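Local coordinates for Baccell_00875 (Bacteroides cellulosilyticus DSM 14838, PDB 5NO8), which probably acts as a polysaccharide lyase that removes L-rhamnose caps, likely borne on glucuronic acid, from complex arabinogalactan proteins, at residues R317-Y322 with Q327-C332; D360-A365 with I376-T381; I544-I549 with S615-A620. All coordinates share one frame; numbering follows the deposited sequence.

Contact 1 of 3, residues R317-Y322 with Q327-C332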
ATOM      1  N   ARG A 317      -4.700  19.639   3.901  1.00 14.31           N
ATOM      2  CA  ARG A 317      -3.361  19.721   3.364  1.00 15.42           C
ATOM      3  C   ARG A 317      -2.600  20.798   4.117  1.00 14.25           C
ATOM      4  O   ARG A 317      -3.044  21.943   4.205  1.00 13.76           O
ATOM      5  CB  ARG A 317      -3.409  20.078   1.880  1.00 17.22           C
ATOM      6  CG  ARG A 317      -2.054  20.062   1.213  1.00 19.43           C
ATOM      7  CD  ARG A 317      -2.187  20.549  -0.205  1.00 21.86           C
ATOM      8  NE  ARG A 317      -0.904  20.908  -0.783  1.00 25.74           N
ATOM      9  CZ  ARG A 317      -0.236  20.222  -1.708  1.00 27.21           C
ATOM     10  NH1 ARG A 317      -0.715  19.101  -2.254  1.00 29.93           N
ATOM     11  NH2 ARG A 317       0.914  20.706  -2.142  1.00 26.54           N
ATOM     12  N   PHE A 318      -1.471  20.431   4.695  1.00 13.41           N
ATOM     13  CA  PHE A 318      -0.584  21.421   5.282  1.00 13.93           C
ATOM     14  C   PHE A 318       0.545  21.686   4.297  1.00 14.41           C
ATOM     15  O   PHE A 318       1.220  20.737   3.879  1.00 13.73           O
ATOM     16  CB  PHE A 318      -0.008  20.894   6.588  1.00 14.81           C
ATOM     17  CG  PHE A 318      -1.022  20.785   7.699  1.00 15.33           C
ATOM     18  CD1 PHE A 318      -1.429  21.910   8.370  1.00 16.09           C
ATOM     19  CD2 PHE A 318      -1.559  19.559   8.073  1.00 16.36           C
ATOM     20  CE1 PHE A 318      -2.327  21.821   9.409  1.00 16.66           C
ATOM     21  CE2 PHE A 318      -2.485  19.467   9.096  1.00 16.17           C
ATOM     22  CZ  PHE A 318      -2.853  20.608   9.773  1.00 16.51           C
ATOM     23  N   ASP A 319       0.767  22.954   3.939  1.00 13.40           N
ATOM     24  CA  ASP A 319       1.881  23.365   3.076  1.00 14.17           C
ATOM     25  C   ASP A 319       2.907  24.169   3.877  1.00 14.44           C
ATOM     26  O   ASP A 319       2.504  25.002   4.687  1.00 14.29           O
ATOM     27  CB  ASP A 319       1.396  24.213   1.905  1.00 14.33           C
ATOM     28  CG  ASP A 319       0.644  23.416   0.871  1.00 15.82           C
ATOM     29  OD1 ASP A 319       1.258  22.592   0.147  1.00 17.01           O
ATOM     30  OD2 ASP A 319      -0.570  23.611   0.749  1.00 17.96           O
ATOM     31  N   PHE A 320       4.195  23.843   3.725  1.00 13.82           N
ATOM     32  CA  PHE A 320       5.285  24.703   4.197  1.00 13.85           C
ATOM     33  C   PHE A 320       5.963  25.400   3.015  1.00 14.06           C
ATOM     34  O   PHE A 320       6.184  24.801   1.969  1.00 12.83           O
ATOM     35  CB  PHE A 320       6.339  23.917   4.957  1.00 14.76           C
ATOM     36  CG  PHE A 320       5.884  23.442   6.290  1.00 15.79           C
ATOM     37  CD1 PHE A 320       6.014  24.240   7.413  1.00 15.54           C
ATOM     38  CD2 PHE A 320       5.302  22.193   6.421  1.00 16.65           C
ATOM     39  CE1 PHE A 320       5.570  23.806   8.648  1.00 17.01           C
ATOM     40  CE2 PHE A 320       4.867  21.747   7.651  1.00 17.53           C
ATOM     41  CZ  PHE A 320       4.998  22.546   8.770  1.00 17.13           C
ATOM     42  N   TYR A 321       6.300  26.671   3.212  1.00 13.14           N
ATOM     43  CA  TYR A 321       6.948  27.492   2.197  1.00 14.10           C
ATOM     44  C   TYR A 321       8.192  28.021   2.861  1.00 14.80           C
ATOM     45  O   TYR A 321       8.118  28.524   3.993  1.00 15.65           O
ATOM     46  CB  TYR A 321       6.060  28.651   1.761  1.00 14.85           C
ATOM     47  CG  TYR A 321       4.770  28.190   1.153  1.00 16.19           C
ATOM     48  CD1 TYR A 321       4.676  27.886  -0.208  1.00 17.64           C
ATOM     49  CD2 TYR A 321       3.656  27.984   1.955  1.00 16.90           C
ATOM     50  CE1 TYR A 321       3.487  27.428  -0.751  1.00 19.02           C
ATOM     51  CE2 TYR A 321       2.479  27.519   1.416  1.00 17.22           C
ATOM     52  CZ  TYR A 321       2.404  27.247   0.082  1.00 18.84           C
ATOM     53  OH  TYR A 321       1.227  26.768  -0.406  1.00 21.99           O
ATOM     54  N   TYR A 322       9.342  27.884   2.205  1.00 15.66           N
ATOM     55  CA  TYR A 322      10.635  28.135   2.863  1.00 16.30           C
ATOM     56  C   TYR A 322      11.715  28.461   1.833  1.00 18.29           C
ATOM     57  O   TYR A 322      11.596  28.130   0.658  1.00 16.33           O
ATOM     58  CB  TYR A 322      11.078  26.960   3.777  1.00 16.78           C
ATOM     59  CG  TYR A 322      11.150  25.643   3.070  1.00 16.23           C
ATOM     60  CD1 TYR A 322       9.982  24.939   2.760  1.00 17.36           C
ATOM     61  CD2 TYR A 322      12.360  25.101   2.674  1.00 17.72           C
ATOM     62  CE1 TYR A 322      10.031  23.750   2.045  1.00 17.18           C
ATOM     63  CE2 TYR A 322      12.420  23.902   2.000  1.00 17.38           C
ATOM     64  CZ  TYR A 322      11.244  23.229   1.681  1.00 17.58           C
ATOM     65  OH  TYR A 322      11.306  22.045   0.933  1.00 18.78           O
ATOM     66  N   GLN A 327       8.667  24.596  -1.487  1.00 16.47           N
ATOM     67  CA  GLN A 327       7.427  24.200  -0.841  1.00 17.15           C
ATOM     68  C   GLN A 327       7.338  22.718  -0.718  1.00 15.44           C
ATOM     69  O   GLN A 327       7.820  21.970  -1.565  1.00 13.86           O
ATOM     70  CB  GLN A 327       6.180  24.722  -1.548  1.00 20.08           C
ATOM     71  CG  GLN A 327       5.921  24.176  -2.927  1.00 26.23           C
ATOM     72  CD  GLN A 327       4.659  24.762  -3.533  1.00 31.74           C
ATOM     73  OE1 GLN A 327       4.727  25.564  -4.468  1.00 39.86           O
ATOM     74  NE2 GLN A 327       3.498  24.362  -3.005  1.00 31.50           N
ATOM     75  N   THR A 328       6.689  22.302   0.344  1.00 13.44           N
ATOM     76  CA  THR A 328       6.365  20.882   0.524  1.00 12.97           C
ATOM     77  C   THR A 328       5.106  20.789   1.348  1.00 12.91           C
ATOM     78  O   THR A 328       4.587  21.816   1.790  1.00 13.37           O
ATOM     79  CB  THR A 328       7.571  20.092   1.118  1.00 13.06           C
ATOM     80  OG1 THR A 328       7.335  18.676   1.052  1.00 13.37           O
ATOM     81  CG2 THR A 328       7.897  20.459   2.549  1.00 13.19           C
ATOM     82  N   HIS A 329       4.598  19.576   1.544  1.00 12.74           N
ATOM     83  CA  HIS A 329       3.322  19.391   2.203  1.00 12.70           C
ATOM     84  C   HIS A 329       3.193  18.087   2.990  1.00 12.99           C
ATOM     85  O   HIS A 329       4.069  17.211   2.939  1.00 12.65           O
ATOM     86  CB  HIS A 329       2.197  19.491   1.164  1.00 13.04           C
ATOM     87  CG  HIS A 329       1.952  18.226   0.395  1.00 13.56           C
ATOM     88  ND1 HIS A 329       2.801  17.772  -0.584  1.00 15.08           N
ATOM     89  CD2 HIS A 329       0.968  17.303   0.500  1.00 14.18           C
ATOM     90  CE1 HIS A 329       2.318  16.643  -1.087  1.00 15.36           C
ATOM     91  NE2 HIS A 329       1.210  16.333  -0.445  1.00 14.81           N
ATOM     92  N   ALA A 330       2.102  18.033   3.745  1.00 12.77           N
ATOM     93  CA  ALA A 330       1.583  16.825   4.373  1.00 12.95           C
ATOM     94  C   ALA A 330       0.098  16.688   4.084  1.00 13.04           C
ATOM     95  O   ALA A 330      -0.607  17.690   3.975  1.00 13.17           O
ATOM     96  CB  ALA A 330       1.810  16.858   5.860  1.00 13.12           C
ATOM     97  N   ASP A 331      -0.370  15.440   3.943  1.00 13.52           N
ATOM     98  CA  ASP A 331      -1.789  15.143   3.663  1.00 13.87           C
ATOM     99  C   ASP A 331      -2.419  14.457   4.887  1.00 13.50           C
ATOM    100  O   ASP A 331      -1.988  13.366   5.271  1.00 13.39           O
ATOM    101  CB  ASP A 331      -1.933  14.218   2.468  1.00 15.26           C
ATOM    102  CG  ASP A 331      -1.441  14.838   1.173  1.00 18.35           C
ATOM    103  OD1 ASP A 331      -1.861  15.984   0.865  1.00 17.49           O
ATOM    104  OD2 ASP A 331      -0.648  14.164   0.455  1.00 18.65           O
ATOM    105  N   CYS A 332      -3.414  15.109   5.489  1.00 13.72           N
ATOM    106  CA  CYS A 332      -4.139  14.608   6.644  1.00 13.49           C
ATOM    107  C   CYS A 332      -5.628  14.527   6.333  1.00 13.19           C
ATOM    108  O   CYS A 332      -6.123  15.166   5.393  1.00 13.98           O
ATOM    109  CB  CYS A 332      -3.945  15.514   7.853  1.00 14.74           C
ATOM    110  SG  CYS A 332      -2.221  15.612   8.342  1.00 18.89           S
TER
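Arg317-Tyr322 and Gln327-Cys332 are the two arms of an antiparallel beta hairpin, with segment axes 4.6 Å apart at closest. Phe318 with Ala330 and Phe320 with Thr328 are hydrogen-bonded pairs. Each pair makes two backbone N-H...O bonds, among them Ala330 N to Phe318 O (2.8 Å). Arg317-Asp331, Asp319-His329 and Tyr321-Gln327 alternate with them as non-hydrogen-bonded pairs.

The polar face carries a flat stack. The Arg317 guanidinium lies over one face of the His329 ring, with planes 4° apart and CZ 3.6 Å from His329 CG. The arginine leaves its strand with CG anti to the backbone N (chi1 -175°) and runs extended to NE, which carries the group across to the diagonal neighbour. A salt bridge to Asp319 fixes its rotation: Arg317 NE, 2.9 Å from Asp319 OD1, also bonds OD2, and NH2 uses the syn lone pair of OD1. The ring is held too: His329 NE2 donates to Asp331 OD2 at 3.0 Å, meeting the carboxylate from above its plane. Beside these groups, Gln327 CB lies 3.8 Å from Tyr321 CD1.

The other face is largely apolar. Cys332 SG sits at the edge of the Phe318 ring, 3.9 Å from CE2, a sulfur-aromatic contact. At the hairpin end, Tyr322 CE1 reaches Thr328 CG2 at 4.0 Å. Thr328 OG1 is hydrogen-bonded to Gly170 O.

Strand 287-290 flanks the first arm. Strands 259-262 and 272-278 cover the apolar face, through Val260, Cys262, Ala273 and Val275. On the polar face, Trp168 meets the His329 ring.

Contact 2 of 3, residues D360-A365 with I376-T381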
ATOM      1  N   ASP A 360     -34.059 -15.763  -3.134  1.00 40.29           N
ATOM      2  CA  ASP A 360     -32.711 -15.675  -3.706  1.00 37.92           C
ATOM      3  C   ASP A 360     -31.941 -16.657  -2.847  1.00 33.27           C
ATOM      4  O   ASP A 360     -32.076 -16.638  -1.627  1.00 32.60           O
ATOM      5  CB  ASP A 360     -32.138 -14.250  -3.577  1.00 38.29           C
ATOM      6  CG  ASP A 360     -30.878 -14.041  -4.401  1.00 37.97           C
ATOM      7  OD1 ASP A 360     -29.864 -14.715  -4.133  1.00 39.30           O
ATOM      8  OD2 ASP A 360     -30.886 -13.186  -5.303  1.00 37.20           O
ATOM      9  N   LEU A 361     -31.154 -17.534  -3.460  1.00 32.80           N
ATOM     10  CA  LEU A 361     -30.312 -18.467  -2.693  1.00 31.47           C
ATOM     11  C   LEU A 361     -29.227 -17.775  -1.847  1.00 29.28           C
ATOM     12  O   LEU A 361     -28.677 -18.380  -0.941  1.00 28.87           O
ATOM     13  CB  LEU A 361     -29.614 -19.451  -3.628  1.00 36.45           C
ATOM     14  CG  LEU A 361     -30.472 -20.478  -4.378  1.00 38.31           C
ATOM     15  CD1 LEU A 361     -29.612 -21.124  -5.457  1.00 40.20           C
ATOM     16  CD2 LEU A 361     -31.011 -21.520  -3.405  1.00 39.53           C
ATOM     17  N   ARG A 362     -28.892 -16.530  -2.166  1.00 28.70           N
ATOM     18  CA  ARG A 362     -27.915 -15.775  -1.369  1.00 27.19           C
ATOM     19  C   ARG A 362     -28.565 -15.035  -0.192  1.00 28.21           C
ATOM     20  O   ARG A 362     -27.909 -14.220   0.451  1.00 25.52           O
ATOM     21  CB  ARG A 362     -27.175 -14.768  -2.260  1.00 28.38           C
ATOM     22  CG  ARG A 362     -26.398 -15.389  -3.407  1.00 27.81           C
ATOM     23  CD  ARG A 362     -26.061 -14.367  -4.464  1.00 28.55           C
ATOM     24  NE  ARG A 362     -27.237 -13.931  -5.215  1.00 29.33           N
ATOM     25  CZ  ARG A 362     -27.207 -13.245  -6.357  1.00 31.93           C
ATOM     26  NH1 ARG A 362     -28.345 -12.911  -6.949  1.00 33.07           N
ATOM     27  NH2 ARG A 362     -26.060 -12.880  -6.918  1.00 31.02           N
ATOM     28  N   ASP A 363     -29.846 -15.295   0.093  1.00 29.58           N
ATOM     29  CA  ASP A 363     -30.521 -14.717   1.272  1.00 29.60           C
ATOM     30  C   ASP A 363     -29.650 -14.813   2.524  1.00 27.75           C
ATOM     31  O   ASP A 363     -29.185 -15.898   2.887  1.00 27.02           O
ATOM     32  CB  ASP A 363     -31.862 -15.417   1.522  1.00 31.86           C
ATOM     33  CG  ASP A 363     -32.731 -14.685   2.551  1.00 35.55           C
ATOM     34  OD1 ASP A 363     -32.760 -13.434   2.534  1.00 33.79           O
ATOM     35  OD2 ASP A 363     -33.393 -15.377   3.362  1.00 37.50           O
ATOM     36  N   GLY A 364     -29.401 -13.662   3.161  1.00 24.53           N
ATOM     37  CA  GLY A 364     -28.536 -13.591   4.323  1.00 23.62           C
ATOM     38  C   GLY A 364     -27.101 -13.163   4.052  1.00 22.73           C
ATOM     39  O   GLY A 364     -26.397 -12.819   5.005  1.00 20.50           O
ATOM     40  N   ALA A 365     -26.660 -13.211   2.782  1.00 21.85           N
ATOM     41  CA  ALA A 365     -25.266 -12.935   2.437  1.00 21.85           C
ATOM     42  C   ALA A 365     -24.984 -11.443   2.547  1.00 19.30           C
ATOM     43  O   ALA A 365     -25.802 -10.640   2.146  1.00 20.04           O
ATOM     44  CB  ALA A 365     -24.962 -13.392   1.010  1.00 21.66           C
ATOM     45  N   ILE A 376     -26.907  -3.408  -4.320  1.00 23.41           N
ATOM     46  CA  ILE A 376     -26.086  -4.610  -4.245  1.00 23.87           C
ATOM     47  C   ILE A 376     -25.683  -5.030  -5.669  1.00 26.04           C
ATOM     48  O   ILE A 376     -26.499  -4.956  -6.600  1.00 26.88           O
ATOM     49  CB  ILE A 376     -26.817  -5.760  -3.516  1.00 24.28           C
ATOM     50  CG1 ILE A 376     -26.828  -5.499  -2.007  1.00 24.39           C
ATOM     51  CG2 ILE A 376     -26.105  -7.098  -3.712  1.00 25.72           C
ATOM     52  CD1 ILE A 376     -27.783  -6.360  -1.222  1.00 24.77           C
ATOM     53  N   TYR A 377     -24.408  -5.403  -5.835  1.00 25.99           N
ATOM     54  CA  TYR A 377     -23.909  -5.943  -7.096  1.00 26.59           C
ATOM     55  C   TYR A 377     -24.142  -7.449  -7.138  1.00 25.62           C
ATOM     56  O   TYR A 377     -23.584  -8.207  -6.339  1.00 24.60           O
ATOM     57  CB  TYR A 377     -22.425  -5.640  -7.299  1.00 27.76           C
ATOM     58  CG  TYR A 377     -21.920  -6.148  -8.640  1.00 27.92           C
ATOM     59  CD1 TYR A 377     -22.397  -5.610  -9.834  1.00 29.66           C
ATOM     60  CD2 TYR A 377     -20.979  -7.180  -8.708  1.00 29.38           C
ATOM     61  CE1 TYR A 377     -21.953  -6.094 -11.071  1.00 31.26           C
ATOM     62  CE2 TYR A 377     -20.522  -7.665  -9.935  1.00 30.74           C
ATOM     63  CZ  TYR A 377     -21.003  -7.110 -11.114  1.00 32.28           C
ATOM     64  OH  TYR A 377     -20.553  -7.600 -12.332  1.00 34.12           O
ATOM     65  N   LEU A 378     -24.958  -7.876  -8.102  1.00 26.70           N
ATOM     66  CA  LEU A 378     -25.436  -9.255  -8.169  1.00 27.91           C
ATOM     67  C   LEU A 378     -24.537 -10.215  -8.962  1.00 31.91           C
ATOM     68  O   LEU A 378     -24.816 -11.424  -9.016  1.00 29.25           O
ATOM     69  CB  LEU A 378     -26.850  -9.269  -8.762  1.00 29.20           C
ATOM     70  CG  LEU A 378     -27.907  -8.471  -7.997  1.00 29.36           C
ATOM     71  CD1 LEU A 378     -29.231  -8.491  -8.770  1.00 31.26           C
ATOM     72  CD2 LEU A 378     -28.065  -9.032  -6.598  1.00 29.21           C
ATOM     73  N   ASN A 379     -23.459  -9.693  -9.557  1.00 33.92           N
ATOM     74  CA  ASN A 379     -22.471 -10.519 -10.266  1.00 34.58           C
ATOM     75  C   ASN A 379     -23.118 -11.254 -11.436  1.00 38.18           C
ATOM     76  O   ASN A 379     -22.891 -12.447 -11.662  1.00 36.74           O
ATOM     77  CB  ASN A 379     -21.796 -11.495  -9.308  1.00 34.69           C
ATOM     78  CG  ASN A 379     -20.407 -11.880  -9.754  1.00 32.87           C
ATOM     79  OD1 ASN A 379     -19.783 -11.198 -10.573  1.00 34.06           O
ATOM     80  ND2 ASN A 379     -19.909 -12.957  -9.204  1.00 32.12           N
ATOM     81  N   ASP A 380     -23.921 -10.484 -12.158  1.00 42.29           N
ATOM     82  CA  ASP A 380     -24.795 -10.947 -13.224  1.00 47.99           C
ATOM     83  C   ASP A 380     -24.491 -10.186 -14.525  1.00 50.30           C
ATOM     84  O   ASP A 380     -25.283 -10.232 -15.463  1.00 53.29           O
ATOM     85  CB  ASP A 380     -26.267 -10.730 -12.798  1.00 48.97           C
ATOM     86  CG  ASP A 380     -26.598  -9.248 -12.487  1.00 52.36           C
ATOM     87  OD1 ASP A 380     -25.674  -8.448 -12.161  1.00 55.73           O
ATOM     88  OD2 ASP A 380     -27.791  -8.882 -12.551  1.00 54.34           O
ATOM     89  N   THR A 381     -23.339  -9.504 -14.562  1.00 54.44           N
ATOM     90  CA  THR A 381     -22.912  -8.629 -15.667  1.00 56.86           C
ATOM     91  C   THR A 381     -21.430  -8.930 -15.957  1.00 58.05           C
ATOM     92  O   THR A 381     -20.707  -9.375 -15.050  1.00 52.44           O
ATOM     93  CB  THR A 381     -23.056  -7.132 -15.296  1.00 56.15           C
TER
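An Asx turn built on Asp360 holds Arg362 in position to bridge two surface loops, 360-365 and 376-381. The bridge is one hydrogen bond. Arg362 NH2 donates to the backbone O of Leu378 at 2.8 Å, with an N-H...O angle of 140°. The oxygen lies at the edge of the guanidinium, in its plane. The donor is tilted 27° from the carbonyl plane. The leucine side chain crosses the arginine at about a right angle, with Leu378 CD2 3.9 Å from Arg362 NH1, a van der Waals touch.

Asp360 sets the guanidinium. Its OD1 takes two bonds, from Arg362 NE at 2.9 Å on the syn lone pair and from Arg362 N at 2.8 Å on the anti lone pair. Arg362 NH1 reaches the second oxygen, Asp360 OD2, at 3.0 Å. This side-on salt bridge fixes the plane of the guanidinium. The arginine chain bends at chi3 (-71°), which turns NE and NH1 onto the carboxylate and leaves NH2 pointing at Leu378. With an alanine here in place of Arg362, Leu378 O would probably lose this donor and the Asp360 carboxylate its charged mate.

Two overlapping turns, type I from Asp360 and type II from Arg362, shape the first loop. It follows helix 338-352, and Asp363 ties it to Arg420 of helix 412-429. The second loop follows strand 375-376 and leads toward helix 396-409.

Contact 3 of 3, residues I544-I549 with S615-A620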
ATOM      1  N   ILE A 544       1.580 -12.257   1.732  1.00 23.15           N
ATOM      2  CA  ILE A 544       2.244 -13.543   2.072  1.00 23.57           C
ATOM      3  C   ILE A 544       3.124 -13.385   3.307  1.00 22.09           C
ATOM      4  O   ILE A 544       3.028 -14.161   4.254  1.00 21.02           O
ATOM      5  CB  ILE A 544       3.098 -14.049   0.882  1.00 24.54           C
ATOM      6  CG1 ILE A 544       2.184 -14.336  -0.306  1.00 25.57           C
ATOM      7  CG2 ILE A 544       3.941 -15.267   1.290  1.00 25.73           C
ATOM      8  CD1 ILE A 544       2.934 -14.491  -1.617  1.00 27.28           C
ATOM      9  N   VAL A 545       3.958 -12.347   3.326  1.00 21.65           N
ATOM     10  CA  VAL A 545       4.901 -12.127   4.416  1.00 20.27           C
ATOM     11  C   VAL A 545       4.162 -11.795   5.725  1.00 21.19           C
ATOM     12  O   VAL A 545       4.453 -12.373   6.777  1.00 20.16           O
ATOM     13  CB  VAL A 545       5.907 -10.999   4.082  1.00 20.99           C
ATOM     14  CG1 VAL A 545       6.829 -10.696   5.265  1.00 20.34           C
ATOM     15  CG2 VAL A 545       6.736 -11.378   2.853  1.00 21.88           C
ATOM     16  N   ALA A 546       3.206 -10.872   5.658  1.00 20.12           N
ATOM     17  CA  ALA A 546       2.550 -10.433   6.901  1.00 20.40           C
ATOM     18  C   ALA A 546       1.805 -11.585   7.583  1.00 19.72           C
ATOM     19  O   ALA A 546       1.950 -11.760   8.782  1.00 19.16           O
ATOM     20  CB  ALA A 546       1.630  -9.241   6.678  1.00 20.39           C
ATOM     21  N   PRO A 547       1.020 -12.366   6.821  1.00 21.65           N
ATOM     22  CA  PRO A 547       0.348 -13.518   7.462  1.00 22.75           C
ATOM     23  C   PRO A 547       1.276 -14.560   8.097  1.00 23.13           C
ATOM     24  O   PRO A 547       0.900 -15.148   9.117  1.00 21.39           O
ATOM     25  CB  PRO A 547      -0.394 -14.155   6.307  1.00 24.34           C
ATOM     26  CG  PRO A 547      -0.729 -13.011   5.428  1.00 24.17           C
ATOM     27  CD  PRO A 547       0.503 -12.154   5.462  1.00 21.72           C
ATOM     28  N   ALA A 548       2.454 -14.785   7.505  1.00 23.25           N
ATOM     29  CA  ALA A 548       3.455 -15.681   8.109  1.00 23.46           C
ATOM     30  C   ALA A 548       3.759 -15.234   9.517  1.00 22.31           C
ATOM     31  O   ALA A 548       3.733 -16.025  10.459  1.00 22.66           O
ATOM     32  CB  ALA A 548       4.754 -15.702   7.291  1.00 25.78           C
ATOM     33  N   ILE A 549       4.009 -13.943   9.671  1.00 20.55           N
ATOM     34  CA  ILE A 549       4.445 -13.400  10.944  1.00 19.79           C
ATOM     35  C   ILE A 549       3.262 -13.293  11.917  1.00 19.39           C
ATOM     36  O   ILE A 549       3.436 -13.506  13.136  1.00 20.50           O
ATOM     37  CB  ILE A 549       5.112 -12.024  10.759  1.00 19.65           C
ATOM     38  CG1 ILE A 549       6.291 -12.128   9.784  1.00 20.41           C
ATOM     39  CG2 ILE A 549       5.567 -11.436  12.073  1.00 20.05           C
ATOM     40  CD1 ILE A 549       6.925 -10.797   9.465  1.00 20.42           C
ATOM     41  N   SER A 615      -3.130  -3.911   3.986  1.00 13.59           N
ATOM     42  CA  SER A 615      -2.091  -3.218   4.736  1.00 13.49           C
ATOM     43  C   SER A 615      -2.302  -3.334   6.252  1.00 14.21           C
ATOM     44  O   SER A 615      -1.355  -3.233   7.006  1.00 13.87           O
ATOM     45  CB  SER A 615      -1.997  -1.724   4.380  1.00 14.25           C
ATOM     46  OG  SER A 615      -3.188  -0.990   4.737  1.00 13.75           O
ATOM     47  N   THR A 616      -3.545  -3.525   6.686  1.00 13.75           N
ATOM     48  CA  THR A 616      -3.820  -3.653   8.127  1.00 14.64           C
ATOM     49  C   THR A 616      -3.311  -4.949   8.724  1.00 15.33           C
ATOM     50  O   THR A 616      -3.168  -5.027   9.922  1.00 15.34           O
ATOM     51  CB  THR A 616      -5.312  -3.472   8.472  1.00 14.24           C
ATOM     52  OG1 THR A 616      -6.113  -4.485   7.881  1.00 13.66           O
ATOM     53  CG2 THR A 616      -5.814  -2.094   7.992  1.00 14.26           C
ATOM     54  N   ILE A 617      -2.974  -5.948   7.903  1.00 14.31           N
ATOM     55  CA  ILE A 617      -2.384  -7.160   8.468  1.00 15.70           C
ATOM     56  C   ILE A 617      -1.063  -6.805   9.139  1.00 15.56           C
ATOM     57  O   ILE A 617      -0.724  -7.350  10.182  1.00 15.74           O
ATOM     58  CB  ILE A 617      -2.109  -8.254   7.404  1.00 16.10           C
ATOM     59  CG1 ILE A 617      -3.355  -8.626   6.621  1.00 17.62           C
ATOM     60  CG2 ILE A 617      -1.588  -9.515   8.103  1.00 16.65           C
ATOM     61  CD1 ILE A 617      -3.026  -9.371   5.348  1.00 19.92           C
ATOM     62  N   THR A 618      -0.300  -5.869   8.548  1.00 15.50           N
ATOM     63  CA  THR A 618       0.917  -5.397   9.170  1.00 15.27           C
ATOM     64  C   THR A 618       0.638  -4.746  10.536  1.00 14.96           C
ATOM     65  O   THR A 618       1.385  -4.948  11.471  1.00 15.77           O
ATOM     66  CB  THR A 618       1.674  -4.447   8.233  1.00 16.09           C
ATOM     67  OG1 THR A 618       2.036  -5.190   7.063  1.00 16.48           O
ATOM     68  CG2 THR A 618       2.930  -3.885   8.867  1.00 15.99           C
ATOM     69  N   GLY A 619      -0.456  -3.995  10.632  1.00 15.36           N
ATOM     70  CA  GLY A 619      -0.929  -3.491  11.916  1.00 15.40           C
ATOM     71  C   GLY A 619      -1.165  -4.627  12.905  1.00 15.28           C
ATOM     72  O   GLY A 619      -0.748  -4.526  14.034  1.00 16.17           O
ATOM     73  N   ALA A 620      -1.855  -5.677  12.470  1.00 15.73           N
ATOM     74  CA  ALA A 620      -2.069  -6.847  13.327  1.00 16.27           C
ATOM     75  C   ALA A 620      -0.749  -7.437  13.807  1.00 18.02           C
ATOM     76  O   ALA A 620      -0.580  -7.718  14.997  1.00 18.39           O
ATOM     77  CB  ALA A 620      -2.889  -7.887  12.627  1.00 17.04           C
TER
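Apolar contact joins Ala546 and Pro547 to Ile617 across two helices. Ala546 CB meets Ile617 CG2 at 3.5 Å, and Ile617 CB stands 3.9 Å from Ala546 CB. The gamma methyl of Ile617 does the touching. It is anti to the backbone N, while CG1 is anti to the carbonyl carbon (chi1 -56°). Ile617 CG2 also reaches the Pro547 ring, lying 4.3 Å from Pro547 CD, and Pro547 N at 4.1 Å. One branch of the isoleucine therefore covers both residues.

The polar group at the interface makes no hydrogen bond between the two segments. Thr618 OG1 lies 4.1 Å from Ala546 CB, a plain van der Waals approach. This buried hydroxyl is hydrogen-bonded instead to Gln542 NE2, at the start of the helix that carries Ala546.

The backbones set the spacing. The segment axes come within 9.0 Å and run 24° apart, in nearly the same direction. The closest CA atoms, Ala546 and Thr618, are 5.8 Å apart, an approach consistent with the small alanine side chain. Helix 544-549 is kinked at Pro547, whose N has no hydrogen to give to the turn before.

Leu575 of helix 562-576 touches both Ala546 and Thr618. Ile492, from a loop, packs on Ile617. All four residues in contact are buried. This is close packing of near-parallel helices through a small residue, within the helical part of the chain.

In the fold
The three contacts come in series along the chain and share no helix, strand or sheet. Contact 1 comes first, in the mixed sheet that also holds strands 259-262 and 272-278. Contact 2 follows, in loops around strands 369-370 and 375-376. Contact 3 joins helices 542-559 and 615-629, and lies nearest the centre of the chain, its own centre about 12 Å from it. Centres of contacts 1 and 2 are about 45 Å apart; the centre of contact 3 is about 31 Å from that of contact 1 and 30 Å from that of contact 2. None touch. The chain thus combines a beta-rich portion with a helical one, and contacts 2 and 3 belong to the latter.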